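Local structure of phosphate transporter (Thermotoga maritima MSB8, 6L85) at residues F184-L189 against S247-F252; R241-T246 against T325-T330; G255-A260 against T332-A337; G57-Q62 against V191-K196; V23-A28 against I344-V349. The protein imports phosphate across the membrane in a sodium-dependent manner, and is a bacterial relative of the human SLC20 carriers. All coordinates share one frame; numbering follows the deposited sequence.

Contact 1 of 5, residues F184-L189 against S247-F252; sequences FTMISL and SCYVSF. With NA (sodium ion), chain S.
Met186 on helix 167-194 brings its thioether up to two aromatic rings of helix 231-258, Tyr249 and Phe252. Both are Met-aromatic contacts. The sulfur SD of Met186 lies over one face of the Phe252 ring, displaced toward the rim, 4.2 Å from the centroid and 17° off the normal. Its approach to Tyr249 is oblique, and a bend at chi3 (-83°) keeps the methyl CE beside that ring too. Apolar contact is made further down the chain, where Met186 CG lies 3.7 Å from Tyr249 CE1. The tyrosine ring reaches across far enough for its OH to meet Thr185 CB at 3.9 Å. No hydrogen bond crosses here: the Thr185 hydroxyl turns back to Leu181, and Tyr249 OH has a weak bond with Thr332. Replacing Tyr249 by an alanine is likely to open a gap beside Met186 CG and leave its thioether freer to turn. With the helix axes 12.1 Å apart and inclined at 29°, long side chains do the bridging. Leu335 of helix 320-339 touches both Met186 and Tyr249, while Cys248 and Ser251 pack on helix 38-56 and Ser247 adjoins helix 2-32.

Contact 2 of 5, residues R241-T246 against T325-T330; sequences RAQILT and TVDFST. With NA (sodium ion), chain S.
Thr246 and Asp327 meet where helices 231-258 and 320-339 run side by side, their local axes 8.9 Å apart and only 19° from parallel. Metal coordination is the main bond between the two segments. Gln243 grips the sodium ion twice, through its backbone O and its side-chain OE1, each 2.4 Å from the metal. A chi1 of 80° and a bend at chi2 curl the chain back so that both oxygens can face the same ion. From the other helix, Asp327 OD2 coordinates the sodium ion at 2.2 Å, its carboxylate plane turned 68° from the Gln243 amide. Thr29 and Ser247 complete the site, and Gln243 NE2 is tied to Asn320.

Beside the carboxylate lies the methyl CG2 of Thr246, the two side chains crossing at about a right angle. It comes unusually close, with Thr246 CG2 to Asp327 OD2 at 3.1 Å, so the exact separation is doubtful. Thr246 OG1 lies beside the backbone of Phe328 without bonding to its N, and has a weak hydrogen bond with Phe324 O. A glycine here would probably leave a gap beside Asp327 CB and OD2 and hold the carboxylate less firmly on that side.

Asp327 brings the one carboxylate to a shell otherwise made of neutral oxygens, so the buried sodium ion and the aspartate probably offset each other's charge. Vacating the site would be likely to leave that charge poorly compensated, consistent with a sodium site that ties the two helices together in this structure.

Contact 3 of 5, residues G255-A260 against T332-A337; sequences GANDVA and TTVLLA. With NA (sodium ion), chain R.
Asn257 sets its CB against Val334 and, with CG trans to the backbone N (chi1 -160°), turns its amide oxygen to a sodium ion; the next residue, Asp258, places its CG anti to its carbonyl carbon (chi1 -82°), and its carboxylate meets the same ion. Asn257 OD1 and Asp258 OD1 each lie 2.3 Å from the metal. A water, also a ligand, donates a hydrogen bond of 2.8 Å to Asn257 O, so Asn257 holds the ion both directly and through the solvent molecule. Thr107 and the backbone oxygen of Ile344 complete the shell.

The other half of the Asn257 amide faces helix 320-339. Its ND2 hydrogen-bonds to Leu342 O and to Ser338 OG just beyond the segment, and passes the methyl CB of Ala337 at 4.1 Å. With both ends engaged, the amide is unlikely to flip. Nearer the backbone, Asn257 CB packs on Val334 CG1 at 3.6 Å, and the preceding residue, Ala256, touches Leu335 CD2 through its CB, more loosely, at 4.3 Å. Helix 320-339 thus supplies an apolar wall behind a polar site.

Gly255 to Ala260 belong to the Gly-Ala-Asn-Asp-Val-Ala-Asn signature of the phosphate transporter family. The same sequence recurs near the N terminus, where Asn21 and Asp22 bind another sodium ion, as expected for the internally repeated architecture of these carriers.

Contact 4 of 5, residues G57-Q62 against V191-K196; sequences GSHVSQ and VKKTLK. With LMT (dodecyl-beta-D-maltoside), chain O.
His59 donates from NE2 to Thr194 OG1, a 3.1 Å bond that is nearly straight (171°) and lies within 5° of the imidazole plane. Over one face of the same ring comes Lys193, its CE 3.8 Å from the ring centroid and 20° off the normal, a CH-pi contact. Bends at chi2 and chi3 fold the lysine chain back across the imidazole. At the ring's rim, His59 CE1 approaches Lys193 O at 3.4 Å. On the opposite face sits Ser58 OG, 3.8 Å above the ring plane and over its centre.

These partners are themselves held. Thr194 OG1 is hydrogen-bonded to Met55 O, and Lys193 NZ to Ser339 O, so the ammonium group is anchored beyond the histidine; its charge near the ring would probably disfavour a second proton on the imidazole. The contact joins helix 58-66 to the C-terminal end of helix 167-194, which widens into a pi-type turn at Val191 to Thr194 before Lys196, with positive phi, leaves the helical path.

Further out, Phe56 of helix 38-56 meets the His59 ring with its own and also touches Lys193 and Thr194. A dodecyl maltoside molecule borders the turn, its C1 3.8 Å from Thr194 CG2. Beside it, Leu195 packs on Leu195 of the second subunit.

Contact 5 of 5, residues V23-A28 against I344-V349; sequences VANSMA and ISTTHV. With NA (sodium ion), chain Q; NA (sodium ion), chain R; PO4 (phosphate ion), chain P.
Asn25 spends both ends of its amide on the binding site built around Thr346 and Thr347. Its ND2 donates twice: to Thr346 OG1 at 2.8 Å, within 1° of the amide plane, and to Thr347 OG1 at 3.1 Å, tilted 17° from it. The OD1 of Asn25 accepts from a water at 2.6 Å, and that water is a ligand of a sodium ion. The same ion is bound by Thr347 OG1 at 2.4 Å, with Asn21, Asp22 and Val104 completing its shell.

Thr346 OG1, having accepted from Asn25, donates onward to O3 of a phosphate ion, which also takes Thr346 N at 2.9 Å. Phosphate O1 takes Thr347 N and the hydroxyl of Ser345; Thr347 OG1 comes so near O1 that this bond's length is doubtful. Ser345 is also the N-cap of helix 346-357, its OG accepting from His348 N at 3.2 Å. Ile344 O serves a second sodium ion.

The anion therefore sits at a helix N terminus, gripped by backbone N-H groups and hydroxyls, including those of Ser105, Thr106 and Thr107. The helix end and adjacent sodium ions would probably offset its charge, consistent with a phosphate pocket coupled to the sodium sites.

Overall arrangement
From the N terminus, contact 5 opens first, at 23-28, and closes last, at 344-349, so its loop encloses all the others. Contact 4 opens at 57-62; before it closes at 191-196, contact 1 has begun at 184-189, and the two cross on helix 167-194. Contact 2 then starts at 241-246, just before contact 1 closes at 247-252, giving a second crossing. Contact 3 opens at 255-260 and crosses contact 2, both joining helices 231-258 and 320-339 at successive levels. Contacts 1 and 2 share one sodium ion, contacts 3 and 5 another; contact 4, toward the second subunit, touches contact 3 where Asn257 to Ala260 pack on Gly57 to Ser61.

Contact 1 of 5, residues F184-L189 against S247-F252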
# COMPACT_ATOMS: atom_id res chain seq x y z
N PHE B 184 7.25 10.06 -1.52
CA PHE B 184 8.09 10.47 -0.40
C PHE B 184 7.26 11.15 0.68
O PHE B 184 7.45 10.89 1.87
CB PHE B 184 9.21 11.42 -0.84
CG PHE B 184 9.91 12.08 0.32
CD1 PHE B 184 11.00 11.47 0.92
CD2 PHE B 184 9.47 13.29 0.84
CE1 PHE B 184 11.64 12.05 2.00
CE2 PHE B 184 10.10 13.87 1.92
CZ PHE B 184 11.19 13.25 2.50
N THR B 185 6.34 12.02 0.28
CA THR B 185 5.53 12.73 1.26
C THR B 185 4.63 11.77 2.03
O THR B 185 4.59 11.80 3.27
CB THR B 185 4.71 13.82 0.55
OG1 THR B 185 5.59 14.67 -0.19
CG2 THR B 185 3.96 14.68 1.56
N MET B 186 3.91 10.91 1.31
CA MET B 186 3.00 9.96 1.97
C MET B 186 3.76 9.06 2.94
O MET B 186 3.35 8.89 4.09
CB MET B 186 2.27 9.12 0.92
CG MET B 186 1.34 9.92 0.00
SD MET B 186 0.38 8.84 -1.10
CE MET B 186 1.54 8.57 -2.41
N ILE B 187 4.88 8.49 2.50
CA ILE B 187 5.61 7.53 3.31
C ILE B 187 6.25 8.21 4.51
O ILE B 187 6.12 7.74 5.65
CB ILE B 187 6.65 6.79 2.44
CG1 ILE B 187 5.95 5.96 1.36
CG2 ILE B 187 7.58 5.93 3.32
CD1 ILE B 187 5.08 4.88 1.88
N SER B 188 6.99 9.30 4.29
CA SER B 188 7.66 9.96 5.41
C SER B 188 6.66 10.42 6.46
O SER B 188 6.89 10.24 7.65
CB SER B 188 8.51 11.13 4.91
OG SER B 188 7.70 12.11 4.29
N LEU B 189 5.50 10.95 6.03
CA LEU B 189 4.52 11.35 7.03
C LEU B 189 3.89 10.15 7.73
O LEU B 189 3.61 10.19 8.93
CB LEU B 189 3.44 12.22 6.38
CG LEU B 189 3.97 13.59 5.95
CD1 LEU B 189 2.93 14.32 5.11
CD2 LEU B 189 4.32 14.38 7.21
N SER B 247 -4.59 11.56 -9.26
CA SER B 247 -5.94 11.49 -8.70
C SER B 247 -5.99 10.55 -7.50
O SER B 247 -6.71 10.81 -6.52
CB SER B 247 -6.92 11.03 -9.77
OG SER B 247 -7.46 12.14 -10.46
N CYS B 248 -5.25 9.43 -7.57
CA CYS B 248 -5.15 8.54 -6.41
C CYS B 248 -4.56 9.27 -5.22
O CYS B 248 -4.98 9.08 -4.07
CB CYS B 248 -4.27 7.32 -6.73
SG CYS B 248 -4.86 6.21 -7.99
N TYR B 249 -3.51 10.04 -5.48
CA TYR B 249 -2.86 10.84 -4.44
C TYR B 249 -3.88 11.76 -3.76
O TYR B 249 -3.95 11.84 -2.52
CB TYR B 249 -1.70 11.61 -5.08
CG TYR B 249 -0.81 12.42 -4.16
CD1 TYR B 249 -0.61 12.08 -2.83
CD2 TYR B 249 -0.15 13.55 -4.65
CE1 TYR B 249 0.23 12.83 -2.02
CE2 TYR B 249 0.68 14.32 -3.85
CZ TYR B 249 0.87 13.95 -2.53
OH TYR B 249 1.70 14.72 -1.73
N VAL B 250 -4.75 12.40 -4.56
CA VAL B 250 -5.76 13.26 -3.94
C VAL B 250 -6.74 12.43 -3.11
O VAL B 250 -7.11 12.83 -2.00
CB VAL B 250 -6.51 14.13 -4.98
CG1 VAL B 250 -7.49 15.06 -4.26
CG2 VAL B 250 -5.55 14.96 -5.78
N SER B 251 -7.19 11.29 -3.64
CA SER B 251 -8.12 10.41 -2.92
C SER B 251 -7.60 10.00 -1.55
O SER B 251 -8.34 9.99 -0.56
CB SER B 251 -8.37 9.15 -3.75
OG SER B 251 -9.51 9.29 -4.55
N PHE B 252 -6.34 9.57 -1.52
CA PHE B 252 -5.67 9.20 -0.28
C PHE B 252 -5.69 10.37 0.70
O PHE B 252 -6.05 10.21 1.88
CB PHE B 252 -4.23 8.78 -0.60
CG PHE B 252 -3.41 8.37 0.60
CD1 PHE B 252 -2.76 9.32 1.37
CD2 PHE B 252 -3.28 7.03 0.94
CE1 PHE B 252 -1.99 8.95 2.48
CE2 PHE B 252 -2.51 6.65 2.04
CZ PHE B 252 -1.87 7.61 2.81
NA NA S . -6.22 13.36 -12.14

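Contact 2 of 5, residues R241-T246 against T325-T330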
# COMPACT_ATOMS: atom_id res chain seq x y z
N ARG B 241 -1.97 9.81 -18.65
CA ARG B 241 -1.91 8.59 -17.86
C ARG B 241 -1.45 8.88 -16.42
O ARG B 241 -1.99 8.29 -15.48
CB ARG B 241 -1.03 7.56 -18.55
CG ARG B 241 -1.62 7.07 -19.89
CD ARG B 241 -2.77 6.06 -19.68
NE ARG B 241 -2.43 5.07 -18.66
CZ ARG B 241 -3.27 4.14 -18.21
NH1 ARG B 241 -4.51 4.06 -18.68
NH2 ARG B 241 -2.88 3.27 -17.27
N ALA B 242 -0.48 9.78 -16.24
CA ALA B 242 0.07 10.06 -14.91
C ALA B 242 -0.92 10.78 -13.99
O ALA B 242 -0.82 10.67 -12.75
CB ALA B 242 1.35 10.88 -15.06
N GLN B 243 -1.88 11.51 -14.56
CA GLN B 243 -2.85 12.19 -13.73
C GLN B 243 -3.86 11.22 -13.13
O GLN B 243 -4.58 11.58 -12.20
CB GLN B 243 -3.52 13.33 -14.51
CG GLN B 243 -4.63 12.95 -15.45
CD GLN B 243 -5.75 13.99 -15.44
OE1 GLN B 243 -6.47 14.11 -14.45
NE2 GLN B 243 -5.88 14.76 -16.52
N ILE B 244 -3.86 9.96 -13.55
CA ILE B 244 -4.58 8.94 -12.80
C ILE B 244 -3.90 8.71 -11.45
O ILE B 244 -4.55 8.62 -10.40
CB ILE B 244 -4.67 7.64 -13.62
CG1 ILE B 244 -5.36 7.93 -14.95
CG2 ILE B 244 -5.43 6.53 -12.84
CD1 ILE B 244 -5.35 6.76 -15.93
N LEU B 245 -2.57 8.59 -11.47
CA LEU B 245 -1.82 8.42 -10.23
C LEU B 245 -2.06 9.61 -9.31
O LEU B 245 -2.28 9.47 -8.10
CB LEU B 245 -0.33 8.28 -10.54
CG LEU B 245 0.10 7.03 -11.32
CD1 LEU B 245 1.63 6.98 -11.44
CD2 LEU B 245 -0.42 5.77 -10.65
N THR B 246 -2.00 10.80 -9.89
CA THR B 246 -2.16 12.00 -9.09
C THR B 246 -3.60 12.12 -8.55
O THR B 246 -3.82 12.64 -7.44
CB THR B 246 -1.67 13.19 -9.93
OG1 THR B 246 -1.21 14.23 -9.07
CG2 THR B 246 -2.73 13.71 -10.88
N THR B 325 -1.15 18.87 -12.33
CA THR B 325 -0.67 19.89 -11.40
C THR B 325 -1.70 20.21 -10.31
O THR B 325 -1.35 20.38 -9.14
CB THR B 325 -0.29 21.15 -12.19
OG1 THR B 325 0.84 20.85 -13.04
CG2 THR B 325 0.10 22.33 -11.27
N VAL B 326 -2.97 20.31 -10.69
CA VAL B 326 -4.04 20.62 -9.75
C VAL B 326 -4.14 19.54 -8.69
O VAL B 326 -4.25 19.82 -7.48
CB VAL B 326 -5.37 20.79 -10.50
CG1 VAL B 326 -6.59 20.66 -9.55
CG2 VAL B 326 -5.39 22.10 -11.26
N ASP B 327 -4.12 18.28 -9.12
CA ASP B 327 -4.19 17.17 -8.19
C ASP B 327 -2.99 17.14 -7.27
O ASP B 327 -3.13 16.99 -6.05
CB ASP B 327 -4.28 15.85 -8.94
CG ASP B 327 -5.59 15.66 -9.66
OD1 ASP B 327 -6.58 16.34 -9.30
OD2 ASP B 327 -5.63 14.81 -10.57
N PHE B 328 -1.78 17.22 -7.84
CA PHE B 328 -0.59 17.19 -6.99
C PHE B 328 -0.66 18.26 -5.92
O PHE B 328 -0.42 17.99 -4.73
CB PHE B 328 0.68 17.36 -7.83
CG PHE B 328 1.94 17.19 -7.02
CD1 PHE B 328 2.45 18.24 -6.27
CD2 PHE B 328 2.58 15.95 -6.95
CE1 PHE B 328 3.61 18.07 -5.50
CE2 PHE B 328 3.72 15.78 -6.21
CZ PHE B 328 4.24 16.84 -5.47
N SER B 329 -0.99 19.50 -6.32
CA SER B 329 -0.99 20.61 -5.36
C SER B 329 -2.08 20.43 -4.31
O SER B 329 -1.87 20.75 -3.14
CB SER B 329 -1.17 21.94 -6.09
OG SER B 329 -0.21 22.04 -7.13
N THR B 330 -3.26 19.96 -4.73
CA THR B 330 -4.34 19.72 -3.79
C THR B 330 -3.94 18.68 -2.76
O THR B 330 -4.09 18.90 -1.54
CB THR B 330 -5.57 19.23 -4.55
OG1 THR B 330 -5.99 20.26 -5.43
CG2 THR B 330 -6.69 18.89 -3.57
NA NA S . -6.22 13.36 -12.14

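Contact 3 of 5, residues G255-A260 against T332-A337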
# COMPACT_ATOMS: atom_id res chain seq x y z
N GLY B 255 -9.21 11.00 2.12
CA GLY B 255 -9.51 10.09 3.22
C GLY B 255 -8.80 10.47 4.50
O GLY B 255 -9.40 10.49 5.57
N ALA B 256 -7.52 10.87 4.38
CA ALA B 256 -6.72 11.22 5.54
C ALA B 256 -7.28 12.45 6.28
O ALA B 256 -7.39 12.46 7.51
CB ALA B 256 -5.27 11.45 5.11
N ASN B 257 -7.68 13.49 5.53
CA ASN B 257 -8.16 14.70 6.20
C ASN B 257 -9.63 14.61 6.60
O ASN B 257 -10.01 15.13 7.66
CB ASN B 257 -7.96 15.95 5.30
CG ASN B 257 -7.98 17.26 6.11
OD1 ASN B 257 -9.02 17.89 6.23
ND2 ASN B 257 -6.85 17.63 6.69
N ASP B 258 -10.46 13.94 5.81
CA ASP B 258 -11.90 14.02 6.00
C ASP B 258 -12.53 12.84 6.73
O ASP B 258 -13.70 12.95 7.11
CB ASP B 258 -12.60 14.17 4.65
CG ASP B 258 -12.61 15.61 4.13
OD1 ASP B 258 -11.75 16.43 4.51
OD2 ASP B 258 -13.47 15.91 3.30
N VAL B 259 -11.82 11.71 6.92
CA VAL B 259 -12.50 10.66 7.70
C VAL B 259 -12.86 11.21 9.07
O VAL B 259 -13.90 10.85 9.63
CB VAL B 259 -11.67 9.35 7.79
CG1 VAL B 259 -10.43 9.50 8.69
CG2 VAL B 259 -12.58 8.18 8.28
N ALA B 260 -12.06 12.14 9.60
CA ALA B 260 -12.37 12.85 10.84
C ALA B 260 -13.79 13.40 10.89
O ALA B 260 -14.39 13.41 11.97
CB ALA B 260 -11.38 13.99 11.07
N THR B 332 -0.95 17.53 -1.87
CA THR B 332 0.11 18.02 -1.00
C THR B 332 -0.42 18.96 0.08
O THR B 332 -0.12 18.79 1.27
CB THR B 332 1.17 18.74 -1.83
OG1 THR B 332 1.57 17.88 -2.91
CG2 THR B 332 2.38 19.11 -0.96
N THR B 333 -1.22 19.96 -0.32
CA THR B 333 -1.79 20.87 0.66
C THR B 333 -2.56 20.10 1.73
O THR B 333 -2.40 20.35 2.93
CB THR B 333 -2.70 21.88 -0.04
OG1 THR B 333 -1.96 22.55 -1.06
CG2 THR B 333 -3.24 22.91 0.96
N VAL B 334 -3.39 19.14 1.29
CA VAL B 334 -4.31 18.48 2.20
C VAL B 334 -3.55 17.54 3.14
O VAL B 334 -3.86 17.47 4.33
CB VAL B 334 -5.40 17.74 1.38
CG1 VAL B 334 -6.19 16.74 2.26
CG2 VAL B 334 -6.35 18.76 0.72
N LEU B 335 -2.53 16.85 2.62
CA LEU B 335 -1.71 15.97 3.45
C LEU B 335 -0.93 16.76 4.49
O LEU B 335 -0.80 16.32 5.64
CB LEU B 335 -0.75 15.16 2.58
CG LEU B 335 -1.02 13.68 2.28
CD1 LEU B 335 0.20 13.01 1.68
CD2 LEU B 335 -1.51 12.91 3.52
N LEU B 336 -0.37 17.91 4.10
CA LEU B 336 0.37 18.67 5.09
C LEU B 336 -0.57 19.21 6.17
O LEU B 336 -0.26 19.13 7.37
CB LEU B 336 1.17 19.79 4.41
CG LEU B 336 2.29 19.28 3.49
CD1 LEU B 336 2.75 20.36 2.49
CD2 LEU B 336 3.48 18.71 4.28
N ALA B 337 -1.75 19.70 5.76
CA ALA B 337 -2.76 20.07 6.75
C ALA B 337 -3.07 18.90 7.69
O ALA B 337 -3.17 19.09 8.91
CB ALA B 337 -4.04 20.51 6.04
NA NA R . -11.29 18.07 6.01
O HOH W 1 -11.63 17.34 8.13

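Contact 4 of 5, residues G57-Q62 against V191-K196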
# COMPACT_ATOMS: atom_id res chain seq x y z
N GLY B 57 -5.84 9.04 9.06
CA GLY B 57 -7.04 9.73 9.48
C GLY B 57 -7.18 10.05 10.97
O GLY B 57 -8.07 10.83 11.33
N SER B 58 -6.34 9.49 11.84
CA SER B 58 -6.58 9.70 13.27
C SER B 58 -6.19 11.12 13.72
O SER B 58 -6.76 11.64 14.69
CB SER B 58 -5.83 8.66 14.11
OG SER B 58 -4.42 8.80 13.95
N HIS B 59 -5.26 11.75 13.01
CA HIS B 59 -4.68 13.02 13.47
C HIS B 59 -5.70 14.16 13.42
O HIS B 59 -5.84 14.91 14.40
CB HIS B 59 -3.45 13.33 12.63
CG HIS B 59 -2.51 12.17 12.55
ND1 HIS B 59 -1.76 11.75 13.63
CD2 HIS B 59 -2.24 11.30 11.54
CE1 HIS B 59 -1.04 10.69 13.28
NE2 HIS B 59 -1.31 10.41 12.02
N VAL B 60 -6.44 14.29 12.33
CA VAL B 60 -7.49 15.31 12.30
C VAL B 60 -8.69 14.88 13.15
O VAL B 60 -9.42 15.73 13.68
CB VAL B 60 -7.89 15.62 10.84
CG1 VAL B 60 -9.02 16.66 10.80
CG2 VAL B 60 -6.68 16.09 10.06
N SER B 61 -8.94 13.56 13.27
CA SER B 61 -10.01 13.07 14.14
C SER B 61 -9.83 13.56 15.58
O SER B 61 -10.81 13.88 16.27
CB SER B 61 -10.07 11.54 14.10
OG SER B 61 -10.30 11.06 12.78
N GLN B 62 -8.58 13.65 16.05
CA GLN B 62 -8.33 14.20 17.39
C GLN B 62 -8.77 15.66 17.49
O GLN B 62 -9.34 16.08 18.51
CB GLN B 62 -6.85 14.08 17.73
CG GLN B 62 -6.41 12.66 18.04
CD GLN B 62 -4.94 12.49 17.76
OE1 GLN B 62 -4.17 13.45 17.86
NE2 GLN B 62 -4.54 11.27 17.37
N VAL B 191 5.28 7.23 8.33
CA VAL B 191 6.25 6.63 9.23
C VAL B 191 6.50 7.55 10.41
O VAL B 191 6.64 7.09 11.55
CB VAL B 191 7.54 6.31 8.45
CG1 VAL B 191 8.66 5.93 9.43
CG2 VAL B 191 7.28 5.19 7.41
N LYS B 192 6.53 8.87 10.18
CA LYS B 192 6.81 9.81 11.25
C LYS B 192 5.61 9.98 12.18
O LYS B 192 5.69 9.70 13.37
CB LYS B 192 7.24 11.16 10.65
CG LYS B 192 7.55 12.23 11.69
CD LYS B 192 8.89 11.97 12.35
CE LYS B 192 9.06 12.77 13.65
NZ LYS B 192 8.71 11.94 14.83
N LYS B 193 4.47 10.42 11.64
CA LYS B 193 3.32 10.75 12.49
C LYS B 193 2.50 9.53 12.89
O LYS B 193 2.02 9.47 14.03
CB LYS B 193 2.41 11.75 11.78
CG LYS B 193 3.00 13.12 11.65
CD LYS B 193 2.39 14.04 12.70
CE LYS B 193 0.87 13.96 12.68
NZ LYS B 193 0.29 15.01 13.57
N THR B 194 2.24 8.59 11.99
CA THR B 194 1.35 7.51 12.41
C THR B 194 2.10 6.44 13.19
O THR B 194 1.64 6.00 14.24
CB THR B 194 0.63 6.89 11.21
OG1 THR B 194 -0.20 7.87 10.59
CG2 THR B 194 -0.25 5.70 11.67
N LEU B 195 3.25 5.98 12.67
CA LEU B 195 4.01 4.93 13.33
C LEU B 195 4.94 5.46 14.41
O LEU B 195 5.54 4.67 15.14
CB LEU B 195 4.82 4.12 12.33
CG LEU B 195 4.06 3.51 11.16
CD1 LEU B 195 4.99 2.61 10.37
CD2 LEU B 195 2.83 2.75 11.65
N LYS B 196 5.08 6.78 14.51
CA LYS B 196 5.82 7.44 15.58
C LYS B 196 7.28 6.98 15.63
O LYS B 196 7.82 6.70 16.69
CB LYS B 196 5.12 7.23 16.93
CG LYS B 196 3.93 8.18 17.14
CD LYS B 196 2.63 7.44 17.41
CE LYS B 196 2.52 7.08 18.89
NZ LYS B 196 1.13 6.69 19.30
C1' LMT O . -0.23 2.63 14.87
C2' LMT O . -1.18 3.18 15.91
C3' LMT O . -0.53 3.70 17.18
C4' LMT O . 0.74 2.98 17.54
C5' LMT O . 1.57 2.76 16.27
C6' LMT O . 2.93 2.17 16.62
O1' LMT O . -0.98 1.74 14.03
O2' LMT O . -1.92 4.25 15.36
O3' LMT O . -1.48 3.55 18.21
O5' LMT O . 0.84 1.90 15.40
O6' LMT O . 3.52 2.94 17.67
C1 LMT O . -1.65 2.34 12.90
C2 LMT O . -2.13 1.18 12.00
C3 LMT O . -1.71 1.49 10.54
C4 LMT O . -2.62 0.63 9.65
C5 LMT O . -2.00 0.61 8.24
C6 LMT O . -2.44 -0.71 7.59
C7 LMT O . -2.36 -0.52 6.06
C8 LMT O . -0.90 -0.80 5.60
C9 LMT O . -0.73 -0.25 4.16
C10 LMT O . -1.04 -1.38 3.14
C11 LMT O . -0.46 -0.97 1.78
C12 LMT O . -1.04 -1.85 0.67

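Contact 5 of 5, residues V23-A28 against I344-V349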
# COMPACT_ATOMS: atom_id res chain seq x y z
N VAL B 23 -15.99 12.72 -3.94
CA VAL B 23 -15.17 11.97 -4.89
C VAL B 23 -14.77 12.84 -6.09
O VAL B 23 -13.64 12.75 -6.59
CB VAL B 23 -15.87 10.65 -5.32
CG1 VAL B 23 -17.21 10.91 -6.00
CG2 VAL B 23 -14.94 9.80 -6.20
N ALA B 24 -15.65 13.77 -6.50
CA ALA B 24 -15.31 14.73 -7.56
C ALA B 24 -13.99 15.44 -7.30
O ALA B 24 -13.21 15.66 -8.25
CB ALA B 24 -16.43 15.77 -7.73
N ASN B 25 -13.69 15.77 -6.03
CA ASN B 25 -12.49 16.56 -5.72
C ASN B 25 -11.21 15.84 -6.13
O ASN B 25 -10.17 16.48 -6.33
CB ASN B 25 -12.39 16.87 -4.21
CG ASN B 25 -13.58 17.64 -3.65
OD1 ASN B 25 -14.55 17.96 -4.35
ND2 ASN B 25 -13.52 17.92 -2.35
N SER B 26 -11.22 14.51 -6.17
CA SER B 26 -10.04 13.78 -6.58
C SER B 26 -10.13 13.24 -8.00
O SER B 26 -9.12 13.22 -8.70
CB SER B 26 -9.75 12.62 -5.62
OG SER B 26 -10.78 11.65 -5.65
N MET B 27 -11.32 12.83 -8.45
CA MET B 27 -11.42 12.10 -9.72
C MET B 27 -11.95 12.93 -10.89
O MET B 27 -11.88 12.44 -12.02
CB MET B 27 -12.31 10.85 -9.55
CG MET B 27 -11.67 9.77 -8.66
SD MET B 27 -10.10 9.11 -9.31
CE MET B 27 -9.60 8.05 -7.97
N ALA B 28 -12.47 14.15 -10.69
CA ALA B 28 -13.04 14.89 -11.81
C ALA B 28 -11.98 15.25 -12.85
O ALA B 28 -12.29 15.28 -14.04
CB ALA B 28 -13.75 16.15 -11.32
N ILE B 344 -9.58 20.68 7.10
CA ILE B 344 -9.50 21.57 5.95
C ILE B 344 -10.60 21.17 4.98
O ILE B 344 -11.11 20.04 5.01
CB ILE B 344 -8.07 21.43 5.33
CG1 ILE B 344 -7.07 22.18 6.18
CG2 ILE B 344 -7.94 21.85 3.90
CD1 ILE B 344 -7.64 23.36 6.72
N SER B 345 -11.00 22.10 4.12
CA SER B 345 -11.92 21.78 3.04
C SER B 345 -11.12 21.41 1.80
O SER B 345 -10.36 22.23 1.28
CB SER B 345 -12.85 22.94 2.74
OG SER B 345 -13.60 22.63 1.57
N THR B 346 -11.31 20.17 1.31
CA THR B 346 -10.62 19.75 0.10
C THR B 346 -11.30 20.33 -1.14
O THR B 346 -10.64 20.56 -2.15
CB THR B 346 -10.56 18.21 0.00
OG1 THR B 346 -11.88 17.68 -0.14
CG2 THR B 346 -9.93 17.63 1.27
N THR B 347 -12.62 20.55 -1.07
CA THR B 347 -13.34 21.25 -2.13
C THR B 347 -12.73 22.62 -2.43
O THR B 347 -12.39 22.94 -3.59
CB THR B 347 -14.80 21.40 -1.72
OG1 THR B 347 -15.28 20.14 -1.20
CG2 THR B 347 -15.65 21.85 -2.88
N HIS B 348 -12.56 23.45 -1.39
CA HIS B 348 -12.02 24.80 -1.57
C HIS B 348 -10.57 24.76 -2.00
O HIS B 348 -10.14 25.62 -2.77
CB HIS B 348 -12.17 25.62 -0.30
CG HIS B 348 -13.59 25.71 0.18
ND1 HIS B 348 -13.92 26.11 1.46
CD2 HIS B 348 -14.75 25.40 -0.43
CE1 HIS B 348 -15.23 26.05 1.61
NE2 HIS B 348 -15.76 25.63 0.48
N VAL B 349 -9.82 23.76 -1.52
CA VAL B 349 -8.43 23.64 -1.96
C VAL B 349 -8.37 23.28 -3.44
O VAL B 349 -7.51 23.78 -4.17
CB VAL B 349 -7.66 22.63 -1.10
CG1 VAL B 349 -6.30 22.32 -1.73
CG2 VAL B 349 -7.48 23.17 0.33
NA NA Q . -17.26 18.78 -1.33
NA NA R . -11.29 18.07 6.01
P PO4 P . -14.49 18.99 2.33
O1 PO4 P . -14.49 19.99 1.17
O2 PO4 P . -14.59 19.68 3.68
O3 PO4 P . -13.18 18.21 2.28
O4 PO4 P . -15.69 18.07 2.24
O HOH W 2 -17.08 18.31 -3.65
O HOH W 1 -11.63 17.34 8.13